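Side-chain contacts in hypothetical protein SA2161 (Staphylococcus aureus, PDB 1Y7R), which is of unknown function but, as a member of the GNAT acetyltransferase family, probably transfers an acetyl group to a substrate not yet identified: residues A38-T43 and M89-N94; R55-G58 and F64-V67; V67-L72 and K112-F117; V100-I105 and F117-T122. The protein carries 4 engineered substitutions. All blocks are in the same frame, centred on the assembly; numbering follows the deposited sequence.

Interaction 1 (A38-T43 and M89-N94); sequences ALFTVT and MKYIKN
Y91 on helix 80-95 lies against L39, just before strand 40-46, and F40, the first residue of that strand. The CB atom of Y91 sits over the centre of the F40 ring, 3.6 Å from the ring centroid, so it makes a CH-pi contact. Y91 CG comes next and faces F40 CG at 3.6 Å. Of the two delta carbons, Y91 CD1 lies 3.7 Å from F40 CB, while CD2 is beside F40 CD1. CE1, CE2 and CZ still have F40 CB over their ring. At the tip, Y91 OH meets L39 CB at 3.5 Å. Y91 OH is also 3.9 Å from L39 CD1.

The pairing with F40 is reciprocal. F40 CB lies over the centre of the Y91 ring in a second CH-pi contact, 3.6 Å from its centroid. The two planes are tilted by only 12°, but the rings have slid apart, with centroids 4.8 Å from each other. They overlap little. In both residues CG is anti to the backbone N (chi1 174° in F40, 168° in Y91), and the two side chains run past each other in opposite directions. L39 crosses Y91 at about a right angle.

L39 and F40 both face V56 in a classic beta bulge, and both turn their CB toward the helix. Y6 meets the F40 ring edge-to-face. No hydrogen bond joins the segments. Between them the Y91 oxygen lies against L39 carbons, so the contact depends on shape and dispersion, with no directional polar bond.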
loop_
_atom_site.group_PDB
_atom_site.type_symbol
_atom_site.label_atom_id
_atom_site.label_comp_id
_atom_site.label_asym_id
_atom_site.label_seq_id
_atom_site.Cartn_x
_atom_site.Cartn_y
_atom_site.Cartn_z
ATOM N N ALA A 38 10.205 -4.095 -3.860
ATOM C CA ALA A 38 8.976 -3.689 -4.567
ATOM C C ALA A 38 8.617 -4.810 -5.533
ATOM O O ALA A 38 9.520 -5.489 -6.064
ATOM C CB ALA A 38 9.226 -2.410 -5.320
ATOM N N LEU A 39 7.326 -4.989 -5.815
ATOM C CA LEU A 39 6.935 -5.953 -6.852
ATOM C C LEU A 39 7.423 -5.517 -8.242
ATOM O O LEU A 39 7.759 -6.364 -9.093
ATOM C CB LEU A 39 5.431 -6.106 -6.891
ATOM C CG LEU A 39 4.836 -6.815 -5.686
ATOM C CD1 LEU A 39 3.301 -6.757 -5.781
ATOM C CD2 LEU A 39 5.363 -8.253 -5.568
ATOM N N PHE A 40 7.450 -4.202 -8.466
ATOM C CA PHE A 40 7.791 -3.664 -9.771
ATOM C C PHE A 40 8.352 -2.264 -9.595
ATOM O O PHE A 40 7.849 -1.484 -8.775
ATOM C CB PHE A 40 6.515 -3.618 -10.627
ATOM C CG PHE A 40 6.680 -2.947 -11.962
ATOM C CD1 PHE A 40 7.193 -3.661 -13.051
ATOM C CD2 PHE A 40 6.281 -1.607 -12.134
ATOM C CE1 PHE A 40 7.323 -3.048 -14.323
ATOM C CE2 PHE A 40 6.418 -0.990 -13.405
ATOM C CZ PHE A 40 6.937 -1.733 -14.498
ATOM N N THR A 41 9.391 -1.948 -10.372
ATOM C CA THR A 41 10.015 -0.621 -10.343
ATOM C C THR A 41 10.301 -0.199 -11.760
ATOM O O THR A 41 10.879 -0.979 -12.520
ATOM C CB THR A 41 11.362 -0.624 -9.555
ATOM O OG1 THR A 41 11.151 -1.119 -8.221
ATOM C CG2 THR A 41 11.926 0.787 -9.440
ATOM N N VAL A 42 9.912 1.019 -12.122
ATOM C CA VAL A 42 10.285 1.589 -13.436
ATOM C C VAL A 42 11.137 2.818 -13.197
ATOM O O VAL A 42 10.858 3.613 -12.302
ATOM C CB VAL A 42 9.017 2.139 -14.263
ATOM C CG1 VAL A 42 8.066 3.038 -13.465
ATOM C CG2 VAL A 42 9.448 2.797 -15.621
ATOM N N THR A 43 12.191 2.955 -13.989
ATOM C CA THR A 43 13.106 4.091 -13.915
ATOM C C THR A 43 13.340 4.643 -15.319
ATOM O O THR A 43 13.361 3.890 -16.308
ATOM C CB THR A 43 14.465 3.729 -13.252
ATOM O OG1 THR A 43 14.899 2.440 -13.715
ATOM C CG2 THR A 43 14.312 3.706 -11.682
HETATM N N MSE A 89 0.925 0.766 -15.023
HETATM C CA MSE A 89 -0.417 0.238 -15.350
HETATM C C MSE A 89 -0.332 -1.013 -16.215
HETATM O O MSE A 89 -1.188 -1.912 -16.101
HETATM C CB MSE A 89 -1.302 1.306 -16.004
HETATM C CG MSE A 89 -1.710 2.445 -15.072
HETATM SE SE MSE A 89 -2.423 1.854 -13.306
HETATM C CE MSE A 89 -0.861 1.782 -12.330
ATOM N N LYS A 90 0.682 -1.069 -17.077
ATOM C CA LYS A 90 1.040 -2.307 -17.779
ATOM C C LYS A 90 1.395 -3.503 -16.871
ATOM O O LYS A 90 0.900 -4.627 -17.085
ATOM C CB LYS A 90 2.134 -2.011 -18.810
ATOM C CG LYS A 90 2.530 -3.223 -19.627
ATOM C CD LYS A 90 3.390 -2.811 -20.814
ATOM C CE LYS A 90 2.557 -2.889 -22.080
ATOM N NZ LYS A 90 1.113 -2.603 -21.794
ATOM N N TYR A 91 2.234 -3.265 -15.865
ATOM C CA TYR A 91 2.565 -4.290 -14.870
ATOM C C TYR A 91 1.298 -4.772 -14.153
ATOM O O TYR A 91 1.025 -5.969 -14.069
ATOM C CB TYR A 91 3.600 -3.768 -13.862
ATOM C CG TYR A 91 3.679 -4.716 -12.708
ATOM C CD1 TYR A 91 2.988 -4.458 -11.535
ATOM C CD2 TYR A 91 4.331 -5.938 -12.846
ATOM C CE1 TYR A 91 2.997 -5.376 -10.478
ATOM C CE2 TYR A 91 4.363 -6.846 -11.790
ATOM C CZ TYR A 91 3.683 -6.561 -10.630
ATOM O OH TYR A 91 3.697 -7.458 -9.576
ATOM N N ILE A 92 0.498 -3.832 -13.663
ATOM C CA ILE A 92 -0.683 -4.215 -12.868
ATOM C C ILE A 92 -1.715 -4.958 -13.738
ATOM O O ILE A 92 -2.278 -5.961 -13.295
ATOM C CB ILE A 92 -1.301 -3.002 -12.161
ATOM C CG1 ILE A 92 -0.292 -2.429 -11.145
ATOM C CG2 ILE A 92 -2.607 -3.419 -11.452
ATOM C CD1 ILE A 92 -0.719 -1.077 -10.509
ATOM N N LYS A 93 -1.885 -4.524 -14.990
ATOM C CA LYS A 93 -2.821 -5.195 -15.912
ATOM C C LYS A 93 -2.470 -6.667 -16.104
ATOM O O LYS A 93 -3.375 -7.502 -16.267
ATOM C CB LYS A 93 -2.873 -4.460 -17.268
ATOM C CG LYS A 93 -3.666 -5.182 -18.392
ATOM C CD LYS A 93 -3.018 -4.987 -19.775
ATOM C CE LYS A 93 -1.528 -5.432 -19.778
ATOM N NZ LYS A 93 -0.963 -5.718 -21.137
ATOM N N ASN A 94 -1.187 -7.000 -16.089
ATOM C CA ASN A 94 -0.776 -8.370 -16.352
ATOM C C ASN A 94 -0.905 -9.277 -15.115
ATOM O O ASN A 94 -0.795 -10.496 -15.228
ATOM C CB ASN A 94 0.645 -8.452 -16.934
ATOM C CG ASN A 94 0.723 -8.104 -18.444
ATOM O OD1 ASN A 94 0.635 -6.921 -18.850
ATOM N ND2 ASN A 94 0.951 -9.133 -19.278
#

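Interaction 2 (R55-G58 and F64-V67); sequences RVIG and FQIV
The F64 ring is approached obliquely by V56, I57 and G58. V56 CG1 is 3.8 Å from F64 CD1, and I57 O and G58 CA lie near the same ring. The R55 guanidinium is likewise met obliquely, by V67 CG2. Its charge is paired elsewhere: R55 NH1 forms a salt bridge with D68, and NH2 one with D59 of the second subunit.

Four backbone hydrogen bonds tie the strands. R55 and V67 bond in both directions, as do I57 and Q65. The straightest is V67 N to R55 O, 2.9 Å long with an angle of 176° at the hydrogen. V56 with I66 and G58 with F64 are the non-hydrogen-bonded pairs.

R55, I57, Q65 and V67 share one face of the sheet. There I57 and Q65 run alongside each other in the same direction, with I57 CD1 3.5 Å from Q65 OE1. Q65 NE2 makes a weak hydrogen bond to S103 OG of the second subunit. I57 CG1 sits between the backbone N and the carbonyl carbon (chi1 55°), 3.7 Å from Q65 CB. V56, F64 and I66 are on the other face, which helix 80-95 covers.

This is an antiparallel beta hairpin, part of the central sheet of the GNAT fold.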
loop_
_atom_site.group_PDB
_atom_site.type_symbol
_atom_site.label_atom_id
_atom_site.label_comp_id
_atom_site.label_asym_id
_atom_site.label_seq_id
_atom_site.Cartn_x
_atom_site.Cartn_y
_atom_site.Cartn_z
ATOM N N ARG A 55 7.104 2.940 -8.227
ATOM C CA ARG A 55 7.240 1.606 -7.630
ATOM C C ARG A 55 5.853 1.077 -7.274
ATOM O O ARG A 55 4.904 1.858 -7.125
ATOM C CB ARG A 55 8.152 1.653 -6.376
ATOM C CG ARG A 55 9.541 2.239 -6.669
ATOM C CD ARG A 55 10.370 2.503 -5.439
ATOM N NE ARG A 55 10.786 1.261 -4.764
ATOM C CZ ARG A 55 10.620 0.979 -3.470
ATOM N NH1 ARG A 55 10.053 1.845 -2.626
ATOM N NH2 ARG A 55 11.084 -0.189 -3.023
ATOM N N VAL A 56 5.743 -0.243 -7.189
ATOM C CA VAL A 56 4.508 -0.927 -6.777
ATOM C C VAL A 56 4.830 -1.943 -5.659
ATOM O O VAL A 56 5.776 -2.751 -5.765
ATOM C CB VAL A 56 3.849 -1.647 -7.961
ATOM C CG1 VAL A 56 2.589 -2.443 -7.514
ATOM C CG2 VAL A 56 3.516 -0.666 -9.082
ATOM N N ILE A 57 4.023 -1.893 -4.596
ATOM C CA ILE A 57 3.997 -2.903 -3.550
ATOM C C ILE A 57 2.627 -3.603 -3.622
ATOM O O ILE A 57 1.677 -3.077 -4.221
ATOM C CB ILE A 57 4.265 -2.315 -2.138
ATOM C CG1 ILE A 57 3.280 -1.173 -1.796
ATOM C CG2 ILE A 57 5.738 -1.842 -2.020
ATOM C CD1 ILE A 57 3.172 -0.865 -0.300
ATOM N N GLY A 58 2.517 -4.767 -3.011
ATOM C CA GLY A 58 1.219 -5.451 -3.078
ATOM C C GLY A 58 1.322 -6.910 -2.688
ATOM O O GLY A 58 2.386 -7.366 -2.242
ATOM N N PHE A 64 -2.815 -3.754 -4.403
ATOM C CA PHE A 64 -1.524 -3.100 -4.704
ATOM C C PHE A 64 -1.562 -1.631 -4.258
ATOM O O PHE A 64 -2.635 -1.012 -4.197
ATOM C CB PHE A 64 -1.237 -3.146 -6.213
ATOM C CG PHE A 64 -1.181 -4.541 -6.784
ATOM C CD1 PHE A 64 0.042 -5.174 -6.940
ATOM C CD2 PHE A 64 -2.361 -5.199 -7.172
ATOM C CE1 PHE A 64 0.116 -6.491 -7.482
ATOM C CE2 PHE A 64 -2.311 -6.490 -7.722
ATOM C CZ PHE A 64 -1.068 -7.153 -7.848
ATOM N N GLN A 65 -0.380 -1.082 -3.973
ATOM C CA GLN A 65 -0.247 0.352 -3.755
ATOM C C GLN A 65 0.876 0.851 -4.646
ATOM O O GLN A 65 1.963 0.265 -4.671
ATOM C CB GLN A 65 0.098 0.679 -2.298
ATOM C CG GLN A 65 -0.217 2.145 -1.962
ATOM C CD GLN A 65 0.292 2.586 -0.607
ATOM O OE1 GLN A 65 1.185 1.986 -0.018
ATOM N NE2 GLN A 65 -0.244 3.689 -0.140
ATOM N N ILE A 66 0.595 1.922 -5.371
ATOM C CA ILE A 66 1.586 2.616 -6.180
ATOM C C ILE A 66 2.222 3.664 -5.279
ATOM O O ILE A 66 1.501 4.434 -4.605
ATOM C CB ILE A 66 0.925 3.278 -7.401
ATOM C CG1 ILE A 66 0.287 2.188 -8.266
ATOM C CG2 ILE A 66 1.930 4.117 -8.196
ATOM C CD1 ILE A 66 -0.601 2.719 -9.348
ATOM N N VAL A 67 3.556 3.672 -5.260
ATOM C CA VAL A 67 4.320 4.510 -4.330
ATOM C C VAL A 67 5.520 5.114 -5.048
ATOM O O VAL A 67 5.894 4.623 -6.105
ATOM C CB VAL A 67 4.804 3.715 -3.068
ATOM C CG1 VAL A 67 3.614 3.184 -2.243
ATOM C CG2 VAL A 67 5.821 2.560 -3.425
#

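Interaction 3 (V67-L72 and K112-F117); sequences VDIAVL and KLYVKF. Engineered in segment 67-72: L72 (natural residue Ser). Engineered in segment 112-117: V115 (natural residue Ala).
I69 and Y114 meet where a central strand of the GNAT fold faces the short helix 110-115. Strand 63-71 carries I69. Strand 101-107 runs parallel to it, and the helix follows that second strand. In GNAT relatives the two parallel strands splay apart and acetyl-CoA binds between them; I69 may lie near that region.

The two side chains extend from opposite sides and slide past each other. The tyrosine arrives with its hydroxyl end leading. Y114 OH lies 3.5 Å from I69 CB and is flanked by both branches, 3.7 Å from I69 CG1 and 3.8 Å from I69 CG2. The oxygen is thus set against the branch point of the isoleucine. I69 CG1 also lies at the ring edge, near the ring plane, 4.2 Å from Y114 CE1. No ring face is used against the strand.

I69 CG2 is anti to the backbone N and CG1 is beside it (chi1 -56°), which spreads the two branches around the hydroxyl.

L113 makes a lighter contact from the preceding position on the helix. A phosphate ion, probably from the crystallisation liquor, lies about 4 Å from its side chain. No hydrogen bond crosses between the segments. I69 also packs on I88 of helix 80-95, and Y114 on M129 of the second subunit. The L113 contact is between two methyls, I69 CG2 and L113 CD2, 4.3 Å apart.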
loop_
_atom_site.group_PDB
_atom_site.type_symbol
_atom_site.label_atom_id
_atom_site.label_comp_id
_atom_site.label_asym_id
_atom_site.label_seq_id
_atom_site.Cartn_x
_atom_site.Cartn_y
_atom_site.Cartn_z
ATOM N N VAL A 67 3.556 3.672 -5.260
ATOM C CA VAL A 67 4.320 4.510 -4.330
ATOM C C VAL A 67 5.520 5.114 -5.048
ATOM O O VAL A 67 5.894 4.623 -6.105
ATOM C CB VAL A 67 4.804 3.715 -3.068
ATOM C CG1 VAL A 67 3.614 3.184 -2.243
ATOM C CG2 VAL A 67 5.821 2.560 -3.425
ATOM N N ASP A 68 6.106 6.172 -4.484
ATOM C CA ASP A 68 7.377 6.722 -4.992
ATOM C C ASP A 68 7.302 7.170 -6.438
ATOM O O ASP A 68 8.251 6.958 -7.213
ATOM C CB ASP A 68 8.505 5.695 -4.823
ATOM C CG ASP A 68 9.007 5.628 -3.404
ATOM O OD1 ASP A 68 8.974 6.672 -2.728
ATOM O OD2 ASP A 68 9.408 4.560 -2.939
ATOM N N ILE A 69 6.189 7.809 -6.830
ATOM C CA ILE A 69 6.130 8.414 -8.171
ATOM C C ILE A 69 6.907 9.722 -8.096
ATOM O O ILE A 69 6.402 10.735 -7.582
ATOM C CB ILE A 69 4.673 8.650 -8.630
ATOM C CG1 ILE A 69 3.912 7.317 -8.572
ATOM C CG2 ILE A 69 4.625 9.253 -10.068
ATOM C CD1 ILE A 69 4.411 6.279 -9.497
ATOM N N ALA A 70 8.135 9.702 -8.609
ATOM C CA ALA A 70 9.050 10.817 -8.401
ATOM C C ALA A 70 9.621 11.201 -9.745
ATOM O O ALA A 70 10.254 10.367 -10.402
ATOM C CB ALA A 70 10.185 10.389 -7.487
ATOM N N VAL A 71 9.436 12.456 -10.136
ATOM C CA VAL A 71 10.037 12.972 -11.373
ATOM C C VAL A 71 10.803 14.235 -10.965
ATOM O O VAL A 71 10.255 15.067 -10.245
ATOM C CB VAL A 71 8.921 13.307 -12.428
ATOM C CG1 VAL A 71 9.480 14.101 -13.612
ATOM C CG2 VAL A 71 8.147 12.005 -12.866
ATOM N N LEU A 72 12.052 14.390 -11.406
ATOM C CA LEU A 72 12.799 15.631 -11.131
ATOM C C LEU A 72 11.962 16.870 -11.371
ATOM O O LEU A 72 11.259 16.981 -12.393
ATOM C CB LEU A 72 14.046 15.722 -11.995
ATOM C CG LEU A 72 15.109 14.679 -11.711
ATOM C CD1 LEU A 72 16.211 14.848 -12.758
ATOM C CD2 LEU A 72 15.658 14.899 -10.299
ATOM N N LYS A 112 -4.170 15.249 -10.547
ATOM C CA LYS A 112 -4.444 15.424 -11.980
ATOM C C LYS A 112 -3.784 14.380 -12.871
ATOM O O LYS A 112 -4.340 14.015 -13.929
ATOM C CB LYS A 112 -4.005 16.805 -12.453
ATOM C CG LYS A 112 -4.728 17.954 -11.782
ATOM C CD LYS A 112 -4.333 19.265 -12.453
ATOM C CE LYS A 112 -4.872 20.468 -11.682
ATOM N NZ LYS A 112 -6.356 20.427 -11.447
ATOM N N LEU A 113 -2.590 13.939 -12.478
ATOM C CA LEU A 113 -1.894 12.860 -13.181
ATOM C C LEU A 113 -2.654 11.527 -13.036
ATOM O O LEU A 113 -2.931 10.825 -14.028
ATOM C CB LEU A 113 -0.473 12.706 -12.632
ATOM C CG LEU A 113 0.233 11.422 -13.102
ATOM C CD1 LEU A 113 0.411 11.473 -14.621
ATOM C CD2 LEU A 113 1.537 11.188 -12.440
ATOM N N TYR A 114 -3.021 11.181 -11.808
ATOM C CA TYR A 114 -3.589 9.827 -11.597
ATOM C C TYR A 114 -4.973 9.715 -12.187
ATOM O O TYR A 114 -5.371 8.649 -12.613
ATOM C CB TYR A 114 -3.584 9.447 -10.117
ATOM C CG TYR A 114 -2.204 9.642 -9.543
ATOM C CD1 TYR A 114 -1.126 8.875 -10.009
ATOM C CD2 TYR A 114 -1.963 10.587 -8.550
ATOM C CE1 TYR A 114 0.163 9.074 -9.508
ATOM C CE2 TYR A 114 -0.695 10.793 -8.046
ATOM C CZ TYR A 114 0.367 10.040 -8.516
ATOM O OH TYR A 114 1.640 10.237 -7.968
ATOM N N VAL A 115 -5.688 10.835 -12.262
ATOM C CA VAL A 115 -7.020 10.858 -12.881
ATOM C C VAL A 115 -6.964 10.369 -14.344
ATOM O O VAL A 115 -7.905 9.730 -14.839
ATOM C CB VAL A 115 -7.661 12.291 -12.784
ATOM C CG1 VAL A 115 -8.996 12.319 -13.503
ATOM C CG2 VAL A 115 -7.864 12.662 -11.336
ATOM N N LYS A 116 -5.869 10.687 -15.038
ATOM C CA LYS A 116 -5.642 10.236 -16.424
ATOM C C LYS A 116 -5.669 8.716 -16.598
ATOM O O LYS A 116 -5.910 8.216 -17.697
ATOM C CB LYS A 116 -4.275 10.728 -16.932
ATOM C CG LYS A 116 -4.157 12.220 -17.033
ATOM C CD LYS A 116 -2.739 12.616 -17.542
ATOM C CE LYS A 116 -2.579 14.126 -17.533
ATOM N NZ LYS A 116 -3.746 14.712 -18.284
ATOM N N PHE A 117 -5.399 7.996 -15.507
ATOM C CA PHE A 117 -5.266 6.534 -15.507
ATOM C C PHE A 117 -6.448 5.847 -14.845
ATOM O O PHE A 117 -6.436 4.639 -14.657
ATOM C CB PHE A 117 -3.925 6.157 -14.876
ATOM C CG PHE A 117 -2.783 6.612 -15.719
ATOM C CD1 PHE A 117 -2.223 7.883 -15.530
ATOM C CD2 PHE A 117 -2.373 5.847 -16.789
ATOM C CE1 PHE A 117 -1.235 8.351 -16.376
ATOM C CE2 PHE A 117 -1.357 6.294 -17.645
ATOM C CZ PHE A 117 -0.793 7.550 -17.430
#

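Interaction 4 (V100-I105 and F117-T122). Engineered in segment 100-105: V100 (natural residue Ala).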
loop_
_atom_site.group_PDB
_atom_site.type_symbol
_atom_site.label_atom_id
_atom_site.label_comp_id
_atom_site.label_asym_id
_atom_site.label_seq_id
_atom_site.Cartn_x
_atom_site.Cartn_y
_atom_site.Cartn_z
ATOM N N VAL A 100 -9.432 -6.980 -7.901
ATOM C CA VAL A 100 -8.157 -6.404 -7.438
ATOM C C VAL A 100 -8.350 -4.913 -7.189
ATOM O O VAL A 100 -8.934 -4.230 -8.008
ATOM C CB VAL A 100 -7.045 -6.620 -8.487
ATOM C CG1 VAL A 100 -5.747 -5.888 -8.102
ATOM C CG2 VAL A 100 -6.774 -8.076 -8.648
ATOM N N TYR A 101 -7.786 -4.438 -6.083
ATOM C CA TYR A 101 -7.858 -3.041 -5.661
ATOM C C TYR A 101 -6.480 -2.416 -5.778
ATOM O O TYR A 101 -5.483 -3.016 -5.328
ATOM C CB TYR A 101 -8.248 -3.016 -4.206
ATOM C CG TYR A 101 -8.396 -1.658 -3.571
ATOM C CD1 TYR A 101 -9.598 -0.945 -3.669
ATOM C CD2 TYR A 101 -7.354 -1.120 -2.807
ATOM C CE1 TYR A 101 -9.746 0.294 -3.040
ATOM C CE2 TYR A 101 -7.482 0.124 -2.183
ATOM C CZ TYR A 101 -8.695 0.821 -2.312
ATOM O OH TYR A 101 -8.843 2.035 -1.688
ATOM N N VAL A 102 -6.397 -1.218 -6.356
ATOM C CA VAL A 102 -5.095 -0.538 -6.371
ATOM C C VAL A 102 -5.307 0.855 -5.815
ATOM O O VAL A 102 -6.288 1.528 -6.163
ATOM C CB VAL A 102 -4.539 -0.415 -7.800
ATOM C CG1 VAL A 102 -3.136 0.249 -7.786
ATOM C CG2 VAL A 102 -4.512 -1.789 -8.536
ATOM N N SER A 103 -4.433 1.291 -4.921
ATOM C CA SER A 103 -4.598 2.630 -4.371
ATOM C C SER A 103 -3.299 3.406 -4.362
ATOM O O SER A 103 -2.204 2.829 -4.510
ATOM C CB SER A 103 -5.212 2.586 -2.951
ATOM O OG SER A 103 -4.240 2.296 -1.939
ATOM N N LEU A 104 -3.431 4.705 -4.126
ATOM C CA LEU A 104 -2.267 5.558 -3.925
ATOM C C LEU A 104 -2.649 6.765 -3.088
ATOM O O LEU A 104 -3.838 6.987 -2.838
ATOM C CB LEU A 104 -1.681 5.992 -5.270
ATOM C CG LEU A 104 -2.628 6.640 -6.276
ATOM C CD1 LEU A 104 -2.724 8.127 -6.009
ATOM C CD2 LEU A 104 -2.103 6.386 -7.669
ATOM N N ILE A 105 -1.631 7.516 -2.650
ATOM C CA ILE A 105 -1.851 8.756 -1.885
ATOM C C ILE A 105 -1.353 9.911 -2.737
ATOM O O ILE A 105 -0.202 9.919 -3.179
ATOM C CB ILE A 105 -1.105 8.723 -0.527
ATOM C CG1 ILE A 105 -1.568 7.546 0.353
ATOM C CG2 ILE A 105 -1.177 10.064 0.185
ATOM C CD1 ILE A 105 -3.035 7.529 0.640
ATOM N N PHE A 117 -5.399 7.996 -15.507
ATOM C CA PHE A 117 -5.266 6.534 -15.507
ATOM C C PHE A 117 -6.448 5.847 -14.845
ATOM O O PHE A 117 -6.436 4.639 -14.657
ATOM C CB PHE A 117 -3.925 6.157 -14.876
ATOM C CG PHE A 117 -2.783 6.612 -15.719
ATOM C CD1 PHE A 117 -2.223 7.883 -15.530
ATOM C CD2 PHE A 117 -2.373 5.847 -16.789
ATOM C CE1 PHE A 117 -1.235 8.351 -16.376
ATOM C CE2 PHE A 117 -1.357 6.294 -17.645
ATOM C CZ PHE A 117 -0.793 7.550 -17.430
ATOM N N GLY A 118 -7.474 6.640 -14.523
ATOM C CA GLY A 118 -8.756 6.101 -14.072
ATOM C C GLY A 118 -8.940 6.130 -12.569
ATOM O O GLY A 118 -9.990 5.719 -12.075
ATOM N N PHE A 119 -7.941 6.633 -11.848
ATOM C CA PHE A 119 -8.036 6.730 -10.373
ATOM C C PHE A 119 -9.093 7.745 -9.949
ATOM O O PHE A 119 -9.280 8.771 -10.600
ATOM C CB PHE A 119 -6.669 7.078 -9.770
ATOM C CG PHE A 119 -5.740 5.924 -9.785
ATOM C CD1 PHE A 119 -5.691 5.052 -8.700
ATOM C CD2 PHE A 119 -4.968 5.637 -10.914
ATOM C CE1 PHE A 119 -4.843 3.927 -8.723
ATOM C CE2 PHE A 119 -4.149 4.499 -10.938
ATOM C CZ PHE A 119 -4.100 3.643 -9.844
HETATM N N MSE A 120 -9.801 7.425 -8.872
HETATM C CA MSE A 120 -10.777 8.347 -8.320
HETATM C C MSE A 120 -10.570 8.473 -6.809
HETATM O O MSE A 120 -9.956 7.600 -6.180
HETATM C CB MSE A 120 -12.169 7.840 -8.617
HETATM C CG MSE A 120 -12.319 6.419 -8.196
HETATM SE SE MSE A 120 -14.102 5.979 -8.024
HETATM C CE MSE A 120 -14.551 5.612 -9.942
ATOM N N PRO A 121 -11.055 9.568 -6.223
ATOM C CA PRO A 121 -10.868 9.751 -4.795
ATOM C C PRO A 121 -11.522 8.670 -3.944
ATOM O O PRO A 121 -12.628 8.189 -4.256
ATOM C CB PRO A 121 -11.538 11.107 -4.515
ATOM C CG PRO A 121 -11.431 11.821 -5.841
ATOM C CD PRO A 121 -11.715 10.729 -6.855
ATOM N N THR A 122 -10.837 8.301 -2.867
ATOM C CA THR A 122 -11.460 7.465 -1.852
ATOM C C THR A 122 -12.476 8.274 -1.027
ATOM O O THR A 122 -13.489 7.735 -0.555
ATOM C CB THR A 122 -10.435 6.814 -0.921
ATOM O OG1 THR A 122 -9.662 7.832 -0.255
ATOM C CG2 THR A 122 -9.516 5.894 -1.730
#
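T122, which touches Y101 through its methyl, has two carbonyl partners for its OG1. S126 O of its own chain is held in a hydrogen bond, and G128 O of the second subunit in a weak one. With one hydroxyl proton, the two must share or compete for it. The contact lies at one flank of the GNAT sheet. Strand 101-107 is the outermost strand there within the chain, and an antiparallel strand of the second subunit extends the sheet beyond it.

Y101 and T122 cross at about a right angle, with Y101 OH 3.9 Å from T122 CG2. T122 OG1 stands between the backbone N and the carbonyl carbon (chi1 59°), which sets CG2 anti to the carbonyl carbon and against the tyrosine.

F119 carries most of the remaining contact. L104 CD2 lies over the centre of the F119 ring in a CH-pi contact, 3.9 Å from the centroid and 12° off the normal. V102 O approaches the ring edge near its plane, 3.8 Å from F119 CE1. This places a carbonyl oxygen by the ring hydrogens, while the leucine methyl takes a face. The F119 side chain also reaches I66, M85 and Y114, so it links sheet and helices. No hydrogen bond joins the two segments directly. V102 adds a methyl at the ring tip, with CG1 4.1 Å from F119 CZ.

Overall arrangement
Interactions 2 and 4 are buried, whereas 1 and 3 are only partly so. Interaction 2 is the one held by backbone hydrogen bonds, within the sheet itself. The other three have no hydrogen bond across and rest mainly on side chains; interaction 4 also brings a backbone carbonyl to a ring edge. Interaction 1 fixes helix 80-95 to the sheet with aromatic faces. Interaction 3 joins the sheet to helix 110-115, and interaction 4 lies at the sheet edge by the second subunit. Interactions 2 and 3 share V67, and the salt bridge between R55 and D68 spans them. Interactions 3 and 4 share F117. M89 of helix 80-95 touches I66, F117 and F119, linking interaction 1 to all the others.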